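Local coordinates for protein alcohol dehydrogenase IV (Corynebacterium glutamicum, PDB 3IV7) that probably reduces maleylacetate with a nicotinamide cofactor, as a member of the iron-containing alcohol dehydrogenase family, at residues Ser37-Ile43 against Ile89-Val95; Leu206-Val210 against Leu298-Val302. All blocks are in the same frame, centred on the assembly; numbering follows the deposited sequence.

Contact 1 of 2, residues Ser37-Ile43 against Ile89-Val95; sequences SAKVMVI and IDLLVCV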
loop_
_atom_site.group_PDB
_atom_site.type_symbol
_atom_site.label_atom_id
_atom_site.label_comp_id
_atom_site.label_asym_id
_atom_site.label_seq_id
_atom_site.Cartn_x
_atom_site.Cartn_y
_atom_site.Cartn_z
ATOM N N SER A 37 -10.791 -8.313 -23.568
ATOM C CA SER A 37 -10.248 -9.666 -23.761
ATOM C C SER A 37 -11.172 -10.513 -24.581
ATOM O O SER A 37 -12.358 -10.601 -24.278
ATOM C CB SER A 37 -10.038 -10.338 -22.401
ATOM O OG SER A 37 -9.311 -9.502 -21.550
ATOM N N ALA A 38 -10.627 -11.156 -25.612
ATOM C CA ALA A 38 -11.426 -11.966 -26.540
ATOM C C ALA A 38 -11.195 -13.475 -26.436
ATOM O O ALA A 38 -11.927 -14.255 -27.061
ATOM C CB ALA A 38 -11.169 -11.500 -28.008
ATOM N N LYS A 39 -10.168 -13.899 -25.685
ATOM C CA LYS A 39 -9.831 -15.324 -25.605
ATOM C C LYS A 39 -9.300 -15.680 -24.241
ATOM O O LYS A 39 -8.098 -15.845 -24.051
ATOM C CB LYS A 39 -8.823 -15.707 -26.688
ATOM C CG LYS A 39 -9.369 -15.595 -28.108
ATOM C CD LYS A 39 -8.743 -16.605 -29.042
ATOM C CE LYS A 39 -9.379 -17.988 -28.886
ATOM N NZ LYS A 39 -8.899 -18.932 -29.934
ATOM N N VAL A 40 -10.240 -15.860 -23.317
ATOM C CA VAL A 40 -9.985 -16.095 -21.947
ATOM C C VAL A 40 -9.708 -17.570 -21.657
ATOM O O VAL A 40 -10.416 -18.469 -22.137
ATOM C CB VAL A 40 -11.211 -15.670 -21.095
ATOM C CG1 VAL A 40 -10.951 -15.925 -19.600
ATOM C CG2 VAL A 40 -11.582 -14.189 -21.353
HETATM N N MSE A 41 -8.690 -17.806 -20.847
HETATM C CA MSE A 41 -8.369 -19.137 -20.369
HETATM C C MSE A 41 -8.612 -19.185 -18.872
HETATM O O MSE A 41 -8.020 -18.410 -18.116
HETATM C CB MSE A 41 -6.920 -19.466 -20.677
HETATM C CG MSE A 41 -6.407 -20.860 -20.169
HETATM SE SE MSE A 41 -4.570 -21.108 -20.795
HETATM C CE MSE A 41 -4.114 -22.832 -20.033
ATOM N N VAL A 42 -9.507 -20.078 -18.444
ATOM C CA VAL A 42 -9.780 -20.272 -17.018
ATOM C C VAL A 42 -9.017 -21.510 -16.519
ATOM O O VAL A 42 -9.075 -22.600 -17.122
ATOM C CB VAL A 42 -11.288 -20.427 -16.731
ATOM C CG1 VAL A 42 -11.519 -20.801 -15.290
ATOM C CG2 VAL A 42 -12.036 -19.121 -17.055
ATOM N N ILE A 43 -8.292 -21.325 -15.435
ATOM C CA ILE A 43 -7.455 -22.364 -14.872
ATOM C C ILE A 43 -8.013 -22.707 -13.515
ATOM O O ILE A 43 -8.136 -21.835 -12.652
ATOM C CB ILE A 43 -5.976 -21.874 -14.723
ATOM C CG1 ILE A 43 -5.391 -21.542 -16.077
ATOM C CG2 ILE A 43 -5.118 -22.931 -13.989
ATOM C CD1 ILE A 43 -4.266 -20.565 -16.034
ATOM N N ILE A 89 -4.610 -17.306 -26.446
ATOM C CA ILE A 89 -5.179 -16.783 -25.240
ATOM C C ILE A 89 -4.691 -15.354 -24.974
ATOM O O ILE A 89 -3.539 -15.033 -25.211
ATOM C CB ILE A 89 -4.795 -17.691 -24.065
ATOM C CG1 ILE A 89 -5.467 -19.054 -24.228
ATOM C CG2 ILE A 89 -5.183 -17.059 -22.759
ATOM C CD1 ILE A 89 -7.014 -18.983 -24.348
ATOM N N ASP A 90 -5.580 -14.491 -24.498
ATOM C CA ASP A 90 -5.202 -13.135 -24.200
ATOM C C ASP A 90 -5.461 -12.721 -22.747
ATOM O O ASP A 90 -5.129 -11.603 -22.351
ATOM C CB ASP A 90 -5.816 -12.127 -25.204
ATOM C CG ASP A 90 -7.333 -11.999 -25.088
ATOM O OD1 ASP A 90 -7.961 -12.747 -24.312
ATOM O OD2 ASP A 90 -7.908 -11.137 -25.815
ATOM N N LEU A 91 -6.027 -13.621 -21.962
ATOM C CA LEU A 91 -6.200 -13.389 -20.533
ATOM C C LEU A 91 -6.192 -14.716 -19.810
ATOM O O LEU A 91 -6.791 -15.694 -20.283
ATOM C CB LEU A 91 -7.516 -12.653 -20.262
ATOM C CG LEU A 91 -7.802 -12.201 -18.812
ATOM C CD1 LEU A 91 -6.807 -11.163 -18.374
ATOM C CD2 LEU A 91 -9.233 -11.661 -18.696
ATOM N N LEU A 92 -5.462 -14.764 -18.691
ATOM C CA LEU A 92 -5.476 -15.902 -17.769
ATOM C C LEU A 92 -6.384 -15.583 -16.590
ATOM O O LEU A 92 -6.282 -14.499 -15.996
ATOM C CB LEU A 92 -4.057 -16.167 -17.225
ATOM C CG LEU A 92 -2.966 -16.464 -18.251
ATOM C CD1 LEU A 92 -1.602 -16.594 -17.579
ATOM C CD2 LEU A 92 -3.318 -17.693 -19.006
ATOM N N VAL A 93 -7.288 -16.503 -16.259
ATOM C CA VAL A 93 -8.116 -16.353 -15.070
ATOM C C VAL A 93 -7.941 -17.612 -14.223
ATOM O O VAL A 93 -8.129 -18.702 -14.709
ATOM C CB VAL A 93 -9.660 -16.154 -15.394
ATOM C CG1 VAL A 93 -10.422 -15.953 -14.100
ATOM C CG2 VAL A 93 -9.905 -14.955 -16.373
ATOM N N CYS A 94 -7.523 -17.462 -12.964
ATOM C CA CYS A 94 -7.339 -18.634 -12.134
ATOM C C CYS A 94 -8.254 -18.621 -10.958
ATOM O O CYS A 94 -8.415 -17.604 -10.298
ATOM C CB CYS A 94 -5.867 -18.792 -11.708
ATOM S SG CYS A 94 -5.068 -17.294 -11.009
ATOM N N VAL A 95 -8.902 -19.755 -10.713
ATOM C CA VAL A 95 -9.846 -19.874 -9.618
ATOM C C VAL A 95 -9.413 -21.022 -8.708
ATOM O O VAL A 95 -9.470 -22.195 -9.097
ATOM C CB VAL A 95 -11.225 -20.163 -10.147
ATOM C CG1 VAL A 95 -12.239 -20.182 -8.967
ATOM C CG2 VAL A 95 -11.603 -19.130 -11.248
HETATM O O HOH W 1 -6.686 -9.625 -22.341
#
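The carboxylate of Asp90 binds two successive backbone amides in the turn that leads into strand 40-43. Asp90 OD2 accepts Ala38 N at 2.7 Å through the syn lone pair, in a nearly straight bond. Asp90 OD1 takes Lys39 N at 2.8 Å, but here the donor stands 44° out of the carboxylate plane and the N-H is more bent. The group reaches both amides because CG sits between the backbone N and the carbonyl carbon (chi1 68°). Asp90 N in turn donates to Lys39 O, so this one residue holds the turn by main chain and side chain together. Ser37 OG lies 3.6 Å from Leu91 CD2.

Beyond the turn the two strands run parallel, neighbours in the six-stranded sheet of the Rossmann-like N-terminal domain characteristic of this family. Met41 and Ile43 each give their N-H to one oxygen of the other strand, Leu91 O and Val93 O, and each receives an N-H in return, from Val93 and Val95.

On the face carrying Val40, Leu91, Val42 and Val93, the closest side-chain meeting is Val40 CG1 with Val93 CG2 at 3.5 Å; helix 24-35 packs on Leu91 and Val93. On the other face selenomethionine Met41 has a fully extended chain. Met41 CB meets Ile89 CG2 at 3.6 Å, the two side chains crossing at about a right angle, whereas the Met41 side chain lies beside that of Leu92, pointing the same way, with Met41 SE 4.1 Å from Leu92 CD2. Ile43 CD1 reaches the same Leu92 methyl, and helix 98-111 covers Ile43, Leu92 and Cys94 through Thr100, Ala104 and Ile107.

Contact 2 of 2, residues Leu206-Val210 against Leu298-Val302; sequences LPKIV and LRLSV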
loop_
_atom_site.group_PDB
_atom_site.type_symbol
_atom_site.label_atom_id
_atom_site.label_comp_id
_atom_site.label_asym_id
_atom_site.label_seq_id
_atom_site.Cartn_x
_atom_site.Cartn_y
_atom_site.Cartn_z
ATOM N N LEU A 206 -10.249 -15.487 11.802
ATOM C CA LEU A 206 -10.105 -16.915 11.934
ATOM C C LEU A 206 -10.968 -17.514 13.048
ATOM O O LEU A 206 -11.609 -18.529 12.829
ATOM C CB LEU A 206 -8.612 -17.327 12.067
ATOM C CG LEU A 206 -7.717 -16.913 10.860
ATOM C CD1 LEU A 206 -6.259 -17.290 11.087
ATOM C CD2 LEU A 206 -8.218 -17.492 9.522
ATOM N N PRO A 207 -11.041 -16.856 14.225
ATOM C CA PRO A 207 -11.888 -17.456 15.243
ATOM C C PRO A 207 -13.387 -17.426 14.872
ATOM O O PRO A 207 -14.151 -18.257 15.365
ATOM C CB PRO A 207 -11.647 -16.573 16.482
ATOM C CG PRO A 207 -10.313 -15.908 16.228
ATOM C CD PRO A 207 -10.187 -15.777 14.764
ATOM N N LYS A 208 -13.804 -16.413 14.092
ATOM C CA LYS A 208 -15.190 -16.286 13.684
ATOM C C LYS A 208 -15.555 -17.414 12.676
ATOM O O LYS A 208 -16.673 -17.890 12.663
ATOM C CB LYS A 208 -15.441 -14.917 13.071
ATOM C CG LYS A 208 -15.377 -13.756 14.066
ATOM C CD LYS A 208 -15.591 -12.432 13.353
ATOM C CE LYS A 208 -15.101 -11.244 14.193
ATOM N NZ LYS A 208 -15.220 -10.027 13.454
ATOM N N ILE A 209 -14.576 -17.837 11.878
ATOM C CA ILE A 209 -14.740 -18.951 10.932
ATOM C C ILE A 209 -14.869 -20.288 11.678
ATOM O O ILE A 209 -15.671 -21.152 11.287
ATOM C CB ILE A 209 -13.561 -19.017 9.917
ATOM C CG1 ILE A 209 -13.617 -17.800 8.976
ATOM C CG2 ILE A 209 -13.588 -20.364 9.110
ATOM C CD1 ILE A 209 -12.372 -17.495 8.284
ATOM N N VAL A 210 -14.118 -20.445 12.768
ATOM C CA VAL A 210 -14.203 -21.687 13.591
ATOM C C VAL A 210 -15.534 -21.726 14.326
ATOM O O VAL A 210 -16.184 -22.747 14.375
ATOM C CB VAL A 210 -13.041 -21.776 14.607
ATOM C CG1 VAL A 210 -13.269 -22.937 15.580
ATOM C CG2 VAL A 210 -11.669 -21.903 13.851
ATOM N N LEU A 298 -4.717 -17.011 19.846
ATOM C CA LEU A 298 -5.345 -17.279 18.578
ATOM C C LEU A 298 -5.295 -18.760 18.290
ATOM O O LEU A 298 -6.337 -19.388 17.967
ATOM C CB LEU A 298 -4.681 -16.504 17.457
ATOM C CG LEU A 298 -5.144 -16.851 16.046
ATOM C CD1 LEU A 298 -6.651 -16.583 15.857
ATOM C CD2 LEU A 298 -4.316 -16.039 15.065
ATOM N N ARG A 299 -4.109 -19.343 18.432
ATOM C CA ARG A 299 -3.922 -20.768 18.137
ATOM C C ARG A 299 -4.829 -21.661 18.960
ATOM O O ARG A 299 -5.462 -22.586 18.424
ATOM C CB ARG A 299 -2.467 -21.172 18.323
ATOM C CG ARG A 299 -1.538 -20.564 17.252
ATOM C CD ARG A 299 -0.128 -20.954 17.459
ATOM N NE ARG A 299 0.052 -22.375 17.235
ATOM C CZ ARG A 299 0.639 -23.222 18.076
ATOM N NH1 ARG A 299 1.151 -22.815 19.242
ATOM N NH2 ARG A 299 0.740 -24.497 17.739
ATOM N N LEU A 300 -4.926 -21.391 20.253
ATOM C CA LEU A 300 -5.842 -22.152 21.088
ATOM C C LEU A 300 -7.294 -21.956 20.611
ATOM O O LEU A 300 -8.038 -22.902 20.487
ATOM C CB LEU A 300 -5.713 -21.720 22.546
ATOM C CG LEU A 300 -6.450 -22.612 23.534
ATOM C CD1 LEU A 300 -6.006 -24.036 23.339
ATOM C CD2 LEU A 300 -6.191 -22.159 24.981
ATOM N N SER A 301 -7.668 -20.725 20.265
ATOM C CA SER A 301 -9.055 -20.464 19.873
ATOM C C SER A 301 -9.439 -21.089 18.527
ATOM O O SER A 301 -10.608 -21.284 18.260
ATOM C CB SER A 301 -9.365 -18.970 19.883
ATOM O OG SER A 301 -8.872 -18.343 18.714
ATOM N N VAL A 302 -8.465 -21.422 17.685
ATOM C CA VAL A 302 -8.792 -22.011 16.382
ATOM C C VAL A 302 -8.344 -23.466 16.253
ATOM O O VAL A 302 -8.331 -24.014 15.153
ATOM C CB VAL A 302 -8.221 -21.173 15.219
ATOM C CG1 VAL A 302 -8.830 -19.737 15.247
ATOM C CG2 VAL A 302 -6.641 -21.131 15.266
#
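Ser301 OG donates to Leu298 O, one turn back in its own helix, at 2.8 Å, and meanwhile lies 3.8 Å from Pro207 CG across the contact. The hydroxyl takes the position between the backbone N and the carbonyl carbon (chi1 79°), which brings it round to that oxygen; Val302 N also approaches Leu298 O, in a weak bond. Beside the hydroxyl, Leu298 CD1 meets the proline ring at Pro207 CG, 3.7 Å away, and is about as near to CD, the two side chains crossing at about a right angle. Val302, just past the last turn of helix 291-301, reaches in with CG1, which rests 3.8 Å from Pro207 N, over the junction between Leu206 and Pro207. Val210, one turn further along helix 189-211, sets CG2 against Val302 CB at 3.8 Å. Helix 164-181 adds to the same apolar cluster, Val168 touching both valines and Leu175 touching Leu298, within the all-helical C-terminal domain of the family. No hydrogen bond joins the two segments, so the end of helix 291-301 is held against helix 189-211 by van der Waals packing, with the serine hydroxyl turned to its own backbone.

Contact 1 and contact 2 lie in the two halves of the chain, their centres 36 Å apart and their nearest atoms about 17 Å apart. They come in series, residues 37-43 and 89-95 closing the first before residues 206-210 open the second. Contact 1 joins neighbouring strands of the parallel sheet in the N-terminal part; contact 2 joins helices 189-211 and 291-301 in the helical C-terminal part, and the two share no helix or strand. Each joins pieces of sequence well apart, by 46 and 88 residues, within its own half. In this family the dinucleotide and metal sites generally lie in the cleft between such halves.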